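Local coordinates for protein ATP-dependent DNA helicase (PDB 5V9X) that unwinds nucleic acid duplexes, probably RNA:DNA hybrids, by tracking 3' to 5' along single-stranded DNA at the cost of ATP, at residues A[32-37]-A[83-88]; A[41-46]-A[124-129]; A[718-723]-A[755-760]. One frame throughout, in Å; residues are numbered along the deposited sequence.

Interaction 1. Residues A[32-37]-A[83-88]; sequences RFSALT and AIDRLA
Asp85 holds its CG anti to the backbone N (chi1 -169°), which sends the carboxylate out from helix 75-88 to the start of helix 35-44. There it meets Ser34, whose OG sits between its own backbone N and carbonyl carbon (chi1 62°), a torsion that points the hydroxyl at the same carboxylate. Three hydrogen bonds result. Ser34 OG donates to Asp85 OD1 at 2.5 Å and uses the syn lone pair of that oxygen. Thr37 OG1 donates to Asp85 OD1 at 2.7 Å. It comes from the anti side and lies 30° out of the carboxylate plane. Ser34 N donates to Asp85 OD2 at 2.9 Å, again on the syn side but tilted from the plane. A further bond from Ser34 N to Asp85 OD1 is weak. OD1 is therefore gripped by two hydroxyls and OD2 by a backbone amide, which fixes the rotation of the carboxylate. The side chain is buried, and these donors probably offset the cost of burying a charge. Their number would probably favour the ionised form.

Phe33 closes one side. Its CB lies 3.5 Å from Asp85 OD2, and the ring turns its edge to Asp85 CB, with CD2 at 3.7 Å from it. Trp56 and Trp82 both pack edge-to-face with this ring. Ser34 is the N-cap residue of helix 35-44. A carboxylate bonded to the N-cap residue and to a first-turn hydroxyl would be expected to interact well with the positive end of the helix dipole. Here it ties the N-terminal helix to helix 75-88, whose first residues belong to the probable P-loop (Walker A) of the first RecA-like domain.

Interaction 2. Residues A[41-46]-A[124-129]; sequences FTTAFA and ITRVAE. With ANP (phosphoaminophosphonic acid-adenylate ester), chain C.
The adenine site of the first RecA-like domain is flanked by the end of helix 35-44, and here that end is tied to helix 118-130 by one surface hydrogen bond between Thr43 and Arg126. NH2 of Arg126 donates to OG1 of Thr43 at 3.0 Å, with an N-H...O angle of 148°. The hydroxyl oxygen lies at the edge of the guanidinium, only 9° out of its plane. The two side chains approach from opposite directions. The chain of Arg126 bends at chi2 and chi3, which folds its guanidinium back over Val127, where CG2 lies against one face. The OG1 of Thr43 also bonds to the carbonyl of Trp40, one helical turn back, so the hydroxyl is held from both helices. Both residues are exposed, and little surface is buried between them.

On the far side of the same short segment lies the nucleotide. Phe41 and Phe45 belong to the pocket of the bound ATP analogue. Phe45 lays one ring face over the adenine, and Ala44 CB covers the opposite face of that ring. Phe41 approaches the exocyclic amine less closely, with CZ 3.7 Å from N6 of ANP. Gln52 is among the residues that hydrogen-bond the nucleotide. Where the ring covers the adenine, Phe45 CD1 comes to 3.3 Å from C2 of ANP.

Interaction 3. Residues A[718-723]-A[755-760]; sequences GRRLRE and FVFDAD
Arg720 lays its guanidinium on the ring of Phe757, a cation-pi stack between helix 707-725 and the loop that leads into helix 759-769. Both segments lie in the DEAD/H-associated region, whose mixed sheet includes strands 697-702 and 737-742.

Along the helix, Arg719 comes first. It faces Glu723, one turn on. Arg719 NE lies 3.6 Å from Glu723 OE2, a matter of charge alone, because the oxygen lies well out of the guanidinium plane.

Arg720 carries the contact. Its chain is extended from CG to NE (chi2 -164°, chi3 -152°), which takes the guanidinium across to the loop. Planes of guanidinium and ring are 8° apart and their centres 3.6 Å apart. CZ stands over the ring face, offset toward the rim, and Phe757 CE2 lies under the centre of the guanidinium. The overlap begins before the charged group, since Arg720 CD is already 3.8 Å from Phe757 CZ. The two side chains come from opposite directions. The stack leaves the guanidinium edge available for polar bonding. NH1 and NH2 both point end-on at the carbonyl oxygen of Val756. NH1 meets it in the carbonyl plane, while NH2 stands above that plane. Two bonds and a flat stack together hold the guanidinium from turning.

Farther along, Arg722 joins Arg719 in forming salt bridges to Glu769 at the end of helix 759-769. Phe757 touches Ile762 and Ile765 of that helix as well as Arg720. The fork on the Val756 carbonyl oxygen is nearly even, at 3.2 Å from Arg720 NH1 and 3.1 Å from NH2.

In the fold
Interactions 1 and 2 are neighbours, with centres 11 Å apart, and share helix 35-44. Interaction 1 is buried at the start of that helix, and interaction 2 is exposed at its end, where the same segment also supplies residues of the nucleotide pocket. They also touch by packing: Thr37 meets Ile124 and Leu36 meets Ala128. Interaction 3 lies on the other side of the chain's centre, about 65 Å from interaction 1 between centres, and is partly buried. The chemistry differs with place. In 32-37 with 83-88, a buried carboxylate is satisfied by several donors. In 41-46 with 124-129, one arginine bond spans two helices. In 718-723 with 755-760, an arginine joins stacking to a forked bond on a backbone carbonyl.

Interaction 1. Residues A[32-37]-A[83-88]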
loop_
_atom_site.group_PDB
_atom_site.type_symbol
_atom_site.label_atom_id
_atom_site.label_comp_id
_atom_site.label_asym_id
_atom_site.label_seq_id
_atom_site.Cartn_x
_atom_site.Cartn_y
_atom_site.Cartn_z
ATOM N N ARG A 32 -14.360 -22.557 26.701
ATOM C CA ARG A 32 -12.928 -22.741 26.914
ATOM C C ARG A 32 -12.391 -21.772 27.959
ATOM O O ARG A 32 -11.539 -22.139 28.776
ATOM C CB ARG A 32 -12.186 -22.560 25.590
ATOM C CG ARG A 32 -12.789 -23.343 24.439
ATOM C CD ARG A 32 -12.219 -22.925 23.094
ATOM N NE ARG A 32 -12.671 -23.818 22.029
ATOM C CZ ARG A 32 -13.652 -23.538 21.176
ATOM N NH1 ARG A 32 -14.290 -22.378 21.248
ATOM N NH2 ARG A 32 -13.994 -24.420 20.247
ATOM N N PHE A 33 -12.879 -20.533 27.950
ATOM C CA PHE A 33 -12.337 -19.486 28.799
ATOM C C PHE A 33 -12.715 -19.720 30.261
ATOM O O PHE A 33 -13.534 -20.581 30.598
ATOM C CB PHE A 33 -12.843 -18.116 28.344
ATOM C CG PHE A 33 -12.527 -17.795 26.908
ATOM C CD1 PHE A 33 -13.290 -18.323 25.879
ATOM C CD2 PHE A 33 -11.477 -16.948 26.589
ATOM C CE1 PHE A 33 -13.004 -18.027 24.561
ATOM C CE2 PHE A 33 -11.189 -16.646 25.270
ATOM C CZ PHE A 33 -11.954 -17.186 24.255
ATOM N N SER A 34 -12.101 -18.926 31.137
ATOM C CA SER A 34 -12.440 -18.963 32.548
ATOM C C SER A 34 -13.859 -18.437 32.760
ATOM O O SER A 34 -14.496 -17.894 31.851
ATOM C CB SER A 34 -11.438 -18.144 33.360
ATOM O OG SER A 34 -11.462 -16.779 32.976
ATOM N N ALA A 35 -14.362 -18.608 33.984
ATOM C CA ALA A 35 -15.715 -18.153 34.284
ATOM C C ALA A 35 -15.819 -16.633 34.211
ATOM O O ALA A 35 -16.843 -16.097 33.770
ATOM C CB ALA A 35 -16.150 -18.659 35.659
ATOM N N LEU A 36 -14.768 -15.922 34.625
ATOM C CA LEU A 36 -14.819 -14.462 34.646
ATOM C C LEU A 36 -14.890 -13.885 33.237
ATOM O O LEU A 36 -15.758 -13.058 32.939
ATOM C CB LEU A 36 -13.608 -13.903 35.392
ATOM C CG LEU A 36 -13.442 -14.285 36.863
ATOM C CD1 LEU A 36 -12.271 -13.526 37.460
ATOM C CD2 LEU A 36 -14.720 -14.026 37.649
ATOM N N THR A 37 -13.973 -14.297 32.357
ATOM C CA THR A 37 -13.992 -13.781 30.992
ATOM C C THR A 37 -15.258 -14.202 30.258
ATOM O O THR A 37 -15.790 -13.436 29.446
ATOM C CB THR A 37 -12.749 -14.248 30.231
ATOM O OG1 THR A 37 -11.575 -13.826 30.933
ATOM C CG2 THR A 37 -12.720 -13.656 28.834
ATOM N N ALA A 83 -5.590 -14.731 24.878
ATOM C CA ALA A 83 -4.395 -14.266 25.573
ATOM C C ALA A 83 -4.763 -13.445 26.802
ATOM O O ALA A 83 -4.084 -13.517 27.834
ATOM C CB ALA A 83 -3.518 -13.453 24.623
ATOM N N ILE A 84 -5.840 -12.659 26.711
ATOM C CA ILE A 84 -6.304 -11.891 27.863
ATOM C C ILE A 84 -6.778 -12.825 28.969
ATOM O O ILE A 84 -6.514 -12.592 30.155
ATOM C CB ILE A 84 -7.414 -10.911 27.438
ATOM C CG1 ILE A 84 -6.855 -9.844 26.494
ATOM C CG2 ILE A 84 -8.059 -10.262 28.655
ATOM C CD1 ILE A 84 -7.923 -9.014 25.818
ATOM N N ASP A 85 -7.481 -13.896 28.599
ATOM C CA ASP A 85 -7.973 -14.836 29.600
ATOM C C ASP A 85 -6.821 -15.502 30.341
ATOM O O ASP A 85 -6.882 -15.683 31.563
ATOM C CB ASP A 85 -8.873 -15.882 28.940
ATOM C CG ASP A 85 -9.625 -16.724 29.951
ATOM O OD1 ASP A 85 -10.193 -16.143 30.899
ATOM O OD2 ASP A 85 -9.657 -17.962 29.797
ATOM N N ARG A 86 -5.756 -15.862 29.620
ATOM C CA ARG A 86 -4.603 -16.481 30.268
ATOM C C ARG A 86 -3.888 -15.497 31.185
ATOM O O ARG A 86 -3.438 -15.869 32.275
ATOM C CB ARG A 86 -3.642 -17.030 29.215
ATOM N N LEU A 87 -3.773 -14.234 30.764
ATOM C CA LEU A 87 -3.171 -13.222 31.625
ATOM C C LEU A 87 -4.028 -12.946 32.855
ATOM O O LEU A 87 -3.505 -12.506 33.885
ATOM C CB LEU A 87 -2.937 -11.933 30.839
ATOM C CG LEU A 87 -1.716 -11.914 29.918
ATOM C CD1 LEU A 87 -1.865 -10.843 28.849
ATOM C CD2 LEU A 87 -0.444 -11.690 30.725
ATOM N N ALA A 88 -5.337 -13.198 32.773
ATOM C CA ALA A 88 -6.211 -13.003 33.922
ATOM C C ALA A 88 -6.166 -14.170 34.899
ATOM O O ALA A 88 -6.498 -13.989 36.075
ATOM C CB ALA A 88 -7.650 -12.775 33.456
#

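Interaction 2. Residues A[41-46]-A[124-129]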
loop_
_atom_site.group_PDB
_atom_site.type_symbol
_atom_site.label_atom_id
_atom_site.label_comp_id
_atom_site.label_asym_id
_atom_site.label_seq_id
_atom_site.Cartn_x
_atom_site.Cartn_y
_atom_site.Cartn_z
ATOM N N PHE A 41 -17.883 -11.290 28.660
ATOM C CA PHE A 41 -18.248 -11.251 27.247
ATOM C C PHE A 41 -19.747 -11.433 27.054
ATOM O O PHE A 41 -20.326 -10.864 26.122
ATOM C CB PHE A 41 -17.471 -12.318 26.471
ATOM C CG PHE A 41 -17.567 -12.171 24.975
ATOM C CD1 PHE A 41 -18.626 -12.726 24.273
ATOM C CD2 PHE A 41 -16.598 -11.476 24.272
ATOM C CE1 PHE A 41 -18.719 -12.587 22.904
ATOM C CE2 PHE A 41 -16.684 -11.337 22.898
ATOM C CZ PHE A 41 -17.745 -11.893 22.213
ATOM N N THR A 42 -20.392 -12.210 27.927
ATOM C CA THR A 42 -21.836 -12.390 27.829
ATOM C C THR A 42 -22.579 -11.104 28.175
ATOM O O THR A 42 -23.587 -10.773 27.541
ATOM C CB THR A 42 -22.281 -13.539 28.736
ATOM O OG1 THR A 42 -21.733 -14.769 28.247
ATOM C CG2 THR A 42 -23.795 -13.652 28.766
ATOM N N THR A 43 -22.092 -10.359 29.168
ATOM C CA THR A 43 -22.730 -9.102 29.538
ATOM C C THR A 43 -22.377 -7.959 28.595
ATOM O O THR A 43 -22.991 -6.890 28.689
ATOM C CB THR A 43 -22.353 -8.709 30.971
ATOM O OG1 THR A 43 -20.944 -8.461 31.050
ATOM C CG2 THR A 43 -22.725 -9.814 31.946
ATOM N N ALA A 44 -21.418 -8.157 27.690
ATOM C CA ALA A 44 -20.965 -7.110 26.784
ATOM C C ALA A 44 -21.541 -7.237 25.380
ATOM O O ALA A 44 -21.831 -6.220 24.743
ATOM C CB ALA A 44 -19.436 -7.109 26.702
ATOM N N PHE A 45 -21.709 -8.459 24.879
ATOM C CA PHE A 45 -22.184 -8.684 23.523
ATOM C C PHE A 45 -23.278 -9.741 23.528
ATOM O O PHE A 45 -23.301 -10.630 24.383
ATOM C CB PHE A 45 -21.042 -9.117 22.595
ATOM C CG PHE A 45 -19.827 -8.243 22.692
ATOM C CD1 PHE A 45 -19.790 -7.013 22.058
ATOM C CD2 PHE A 45 -18.724 -8.646 23.424
ATOM C CE1 PHE A 45 -18.673 -6.202 22.145
ATOM C CE2 PHE A 45 -17.604 -7.840 23.516
ATOM C CZ PHE A 45 -17.580 -6.617 22.876
ATOM N N ALA A 46 -24.190 -9.630 22.559
ATOM C CA ALA A 46 -25.291 -10.582 22.459
ATOM C C ALA A 46 -24.771 -12.003 22.281
ATOM O O ALA A 46 -25.210 -12.929 22.973
ATOM C CB ALA A 46 -26.215 -10.196 21.305
ATOM N N ILE A 124 -13.293 -7.511 32.866
ATOM C CA ILE A 124 -12.769 -8.618 33.663
ATOM C C ILE A 124 -12.666 -8.204 35.123
ATOM O O ILE A 124 -13.034 -8.961 36.029
ATOM C CB ILE A 124 -11.406 -9.083 33.116
ATOM C CG1 ILE A 124 -11.500 -9.453 31.633
ATOM C CG2 ILE A 124 -10.880 -10.259 33.928
ATOM C CD1 ILE A 124 -12.406 -10.609 31.351
ATOM N N THR A 125 -12.184 -6.983 35.365
ATOM C CA THR A 125 -12.050 -6.476 36.726
ATOM C C THR A 125 -13.407 -6.363 37.409
ATOM O O THR A 125 -13.571 -6.772 38.564
ATOM C CB THR A 125 -11.351 -5.117 36.700
ATOM O OG1 THR A 125 -10.055 -5.257 36.103
ATOM C CG2 THR A 125 -11.211 -4.550 38.109
ATOM N N ARG A 126 -14.391 -5.794 36.708
ATOM C CA ARG A 126 -15.728 -5.660 37.274
ATOM C C ARG A 126 -16.314 -7.021 37.626
ATOM O O ARG A 126 -16.921 -7.190 38.691
ATOM C CB ARG A 126 -16.632 -4.913 36.289
ATOM C CG ARG A 126 -17.959 -4.442 36.864
ATOM C CD ARG A 126 -19.089 -5.389 36.506
ATOM N NE ARG A 126 -19.218 -5.553 35.062
ATOM C CZ ARG A 126 -19.967 -6.484 34.481
ATOM N NH1 ARG A 126 -20.655 -7.341 35.223
ATOM N NH2 ARG A 126 -20.024 -6.561 33.159
ATOM N N VAL A 127 -16.128 -8.011 36.749
ATOM C CA VAL A 127 -16.667 -9.343 37.001
ATOM C C VAL A 127 -15.884 -10.043 38.107
ATOM O O VAL A 127 -16.471 -10.687 38.987
ATOM C CB VAL A 127 -16.672 -10.162 35.698
ATOM C CG1 VAL A 127 -17.068 -11.601 35.971
ATOM C CG2 VAL A 127 -17.618 -9.530 34.685
ATOM N N ALA A 128 -14.552 -9.929 38.083
ATOM C CA ALA A 128 -13.726 -10.541 39.119
ATOM C C ALA A 128 -14.130 -10.060 40.505
ATOM O O ALA A 128 -14.292 -10.859 41.435
ATOM C CB ALA A 128 -12.250 -10.233 38.863
ATOM N N GLU A 129 -14.308 -8.747 40.658
ATOM C CA GLU A 129 -14.667 -8.190 41.957
ATOM C C GLU A 129 -16.131 -8.434 42.300
ATOM O O GLU A 129 -16.475 -8.534 43.484
ATOM C CB GLU A 129 -14.342 -6.696 41.989
ATOM C CG GLU A 129 -12.862 -6.411 41.782
ATOM C CD GLU A 129 -12.529 -4.934 41.831
ATOM O OE1 GLU A 129 -13.465 -4.107 41.826
ATOM O OE2 GLU A 129 -11.324 -4.601 41.876
HETATM P PG ANP C . -11.625 -4.142 11.005
HETATM O O1G ANP C . -11.902 -2.866 10.277
HETATM O O2G ANP C . -10.217 -4.058 11.708
HETATM O O3G ANP C . -11.635 -5.354 9.986
HETATM P PB ANP C . -12.540 -5.743 13.069
HETATM O O1B ANP C . -11.096 -5.736 13.646
HETATM O O2B ANP C . -12.741 -6.950 12.219
HETATM N N3B ANP C . -12.822 -4.358 12.175
HETATM P PA ANP C . -13.321 -4.877 15.521
HETATM O O1A ANP C . -12.731 -3.549 15.215
HETATM O O2A ANP C . -12.464 -5.733 16.452
HETATM O O3A ANP C . -13.562 -5.773 14.236
HETATM O "O5'" ANP C . -14.771 -4.693 16.124
HETATM C "C5'" ANP C . -15.872 -3.934 15.521
HETATM C "C4'" ANP C . -16.702 -3.317 16.620
HETATM O "O4'" ANP C . -17.616 -4.297 17.178
HETATM C "C3'" ANP C . -15.878 -2.832 17.805
HETATM O "O3'" ANP C . -16.582 -1.795 18.470
HETATM C "C2'" ANP C . -15.831 -4.073 18.698
HETATM O "O2'" ANP C . -15.298 -3.821 20.007
HETATM C "C1'" ANP C . -17.265 -4.582 18.526
HETATM N N9 ANP C . -17.470 -6.017 18.743
HETATM C C8 ANP C . -16.529 -7.005 18.881
HETATM N N7 ANP C . -17.034 -8.206 19.044
HETATM C C5 ANP C . -18.402 -7.991 19.027
HETATM C C6 ANP C . -19.500 -8.863 19.152
HETATM N N6 ANP C . -19.383 -10.181 19.328
HETATM N N1 ANP C . -20.741 -8.324 19.090
HETATM C C2 ANP C . -20.862 -7.005 18.912
HETATM N N3 ANP C . -19.901 -6.087 18.782
HETATM C C4 ANP C . -18.687 -6.648 18.845
#

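Interaction 3. Residues A[718-723]-A[755-760]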
loop_
_atom_site.group_PDB
_atom_site.type_symbol
_atom_site.label_atom_id
_atom_site.label_comp_id
_atom_site.label_asym_id
_atom_site.label_seq_id
_atom_site.Cartn_x
_atom_site.Cartn_y
_atom_site.Cartn_z
ATOM N N GLY A 718 10.459 1.643 -27.155
ATOM C CA GLY A 718 11.598 2.546 -27.215
ATOM C C GLY A 718 12.773 1.946 -27.959
ATOM O O GLY A 718 13.381 2.597 -28.812
ATOM N N ARG A 719 13.105 0.690 -27.646
ATOM C CA ARG A 719 14.192 0.004 -28.341
ATOM C C ARG A 719 13.965 0.003 -29.845
ATOM O O ARG A 719 14.865 0.338 -30.624
ATOM C CB ARG A 719 14.324 -1.428 -27.821
ATOM C CG ARG A 719 15.459 -2.216 -28.457
ATOM C CD ARG A 719 15.355 -3.696 -28.138
ATOM N NE ARG A 719 16.603 -4.401 -28.410
ATOM C CZ ARG A 719 17.454 -4.801 -27.470
ATOM N NH1 ARG A 719 17.186 -4.572 -26.191
ATOM N NH2 ARG A 719 18.568 -5.436 -27.807
ATOM N N ARG A 720 12.756 -0.364 -30.273
ATOM C CA ARG A 720 12.441 -0.377 -31.697
ATOM C C ARG A 720 12.466 1.024 -32.290
ATOM O O ARG A 720 12.947 1.221 -33.412
ATOM C CB ARG A 720 11.072 -1.007 -31.921
ATOM C CG ARG A 720 11.107 -2.383 -32.522
ATOM C CD ARG A 720 9.737 -2.717 -33.041
ATOM N NE ARG A 720 9.479 -4.147 -33.027
ATOM C CZ ARG A 720 8.263 -4.670 -32.949
ATOM N NH1 ARG A 720 8.100 -5.985 -32.943
ATOM N NH2 ARG A 720 7.208 -3.871 -32.865
ATOM N N LEU A 721 11.937 2.004 -31.555
ATOM C CA LEU A 721 11.824 3.360 -32.082
ATOM C C LEU A 721 13.190 3.917 -32.468
ATOM O O LEU A 721 13.356 4.493 -33.549
ATOM C CB LEU A 721 11.138 4.255 -31.050
ATOM C CG LEU A 721 10.071 5.229 -31.550
ATOM C CD1 LEU A 721 9.147 4.555 -32.551
ATOM C CD2 LEU A 721 9.275 5.759 -30.371
ATOM N N ARG A 722 14.186 3.745 -31.601
ATOM C CA ARG A 722 15.527 4.216 -31.915
ATOM C C ARG A 722 16.308 3.248 -32.794
ATOM O O ARG A 722 17.355 3.631 -33.328
ATOM C CB ARG A 722 16.302 4.495 -30.626
ATOM C CG ARG A 722 16.440 3.297 -29.714
ATOM C CD ARG A 722 17.153 3.671 -28.430
ATOM N NE ARG A 722 17.527 2.488 -27.664
ATOM C CZ ARG A 722 16.789 1.960 -26.694
ATOM N NH1 ARG A 722 15.631 2.512 -26.359
ATOM N NH2 ARG A 722 17.214 0.879 -26.055
ATOM N N GLU A 723 15.834 2.013 -32.963
ATOM C CA GLU A 723 16.473 1.064 -33.872
ATOM C C GLU A 723 15.831 1.102 -35.257
ATOM O O GLU A 723 16.516 1.318 -36.261
ATOM C CB GLU A 723 16.409 -0.357 -33.300
ATOM C CG GLU A 723 17.424 -0.651 -32.208
ATOM C CD GLU A 723 17.431 -2.114 -31.806
ATOM O OE1 GLU A 723 16.633 -2.892 -32.372
ATOM O OE2 GLU A 723 18.236 -2.487 -30.926
ATOM N N PHE A 755 3.550 -1.384 -31.489
ATOM C CA PHE A 755 3.314 -1.896 -30.146
ATOM C C PHE A 755 3.280 -3.416 -30.075
ATOM O O PHE A 755 3.468 -3.972 -28.987
ATOM C CB PHE A 755 1.998 -1.336 -29.596
ATOM C CG PHE A 755 1.923 0.165 -29.614
ATOM C CD1 PHE A 755 2.526 0.916 -28.615
ATOM C CD2 PHE A 755 1.250 0.827 -30.629
ATOM C CE1 PHE A 755 2.459 2.300 -28.632
ATOM C CE2 PHE A 755 1.180 2.211 -30.650
ATOM C CZ PHE A 755 1.785 2.948 -29.650
ATOM N N VAL A 756 3.058 -4.096 -31.196
ATOM C CA VAL A 756 2.849 -5.541 -31.194
ATOM C C VAL A 756 4.193 -6.255 -31.225
ATOM O O VAL A 756 5.044 -5.971 -32.076
ATOM C CB VAL A 756 1.976 -5.961 -32.386
ATOM C CG1 VAL A 756 1.761 -7.467 -32.385
ATOM C CG2 VAL A 756 0.652 -5.223 -32.346
ATOM N N PHE A 757 4.382 -7.193 -30.297
ATOM C CA PHE A 757 5.581 -8.011 -30.221
ATOM C C PHE A 757 5.190 -9.478 -30.093
ATOM O O PHE A 757 4.071 -9.810 -29.692
ATOM C CB PHE A 757 6.467 -7.611 -29.033
ATOM C CG PHE A 757 7.205 -6.317 -29.228
ATOM C CD1 PHE A 757 6.549 -5.100 -29.112
ATOM C CD2 PHE A 757 8.562 -6.316 -29.510
ATOM C CE1 PHE A 757 7.231 -3.910 -29.288
ATOM C CE2 PHE A 757 9.249 -5.129 -29.685
ATOM C CZ PHE A 757 8.583 -3.925 -29.575
ATOM N N ASP A 758 6.131 -10.355 -30.436
ATOM C CA ASP A 758 5.923 -11.783 -30.240
ATOM C C ASP A 758 6.030 -12.133 -28.760
ATOM O O ASP A 758 6.768 -11.498 -28.001
ATOM C CB ASP A 758 6.936 -12.591 -31.050
ATOM C CG ASP A 758 6.562 -12.695 -32.518
ATOM O OD1 ASP A 758 5.370 -12.919 -32.818
ATOM O OD2 ASP A 758 7.460 -12.551 -33.375
ATOM N N ALA A 759 5.273 -13.156 -28.351
ATOM C CA ALA A 759 5.223 -13.525 -26.939
ATOM C C ALA A 759 6.597 -13.928 -26.418
ATOM O O ALA A 759 6.974 -13.567 -25.298
ATOM C CB ALA A 759 4.214 -14.652 -26.725
ATOM N N ASP A 760 7.363 -14.673 -27.218
ATOM C CA ASP A 760 8.708 -15.076 -26.821
ATOM C C ASP A 760 9.740 -13.976 -27.024
ATOM O O ASP A 760 10.893 -14.144 -26.611
ATOM C CB ASP A 760 9.131 -16.328 -27.594
ATOM C CG ASP A 760 8.991 -16.163 -29.094
ATOM O OD1 ASP A 760 8.055 -15.459 -29.529
ATOM O OD2 ASP A 760 9.815 -16.735 -29.839
#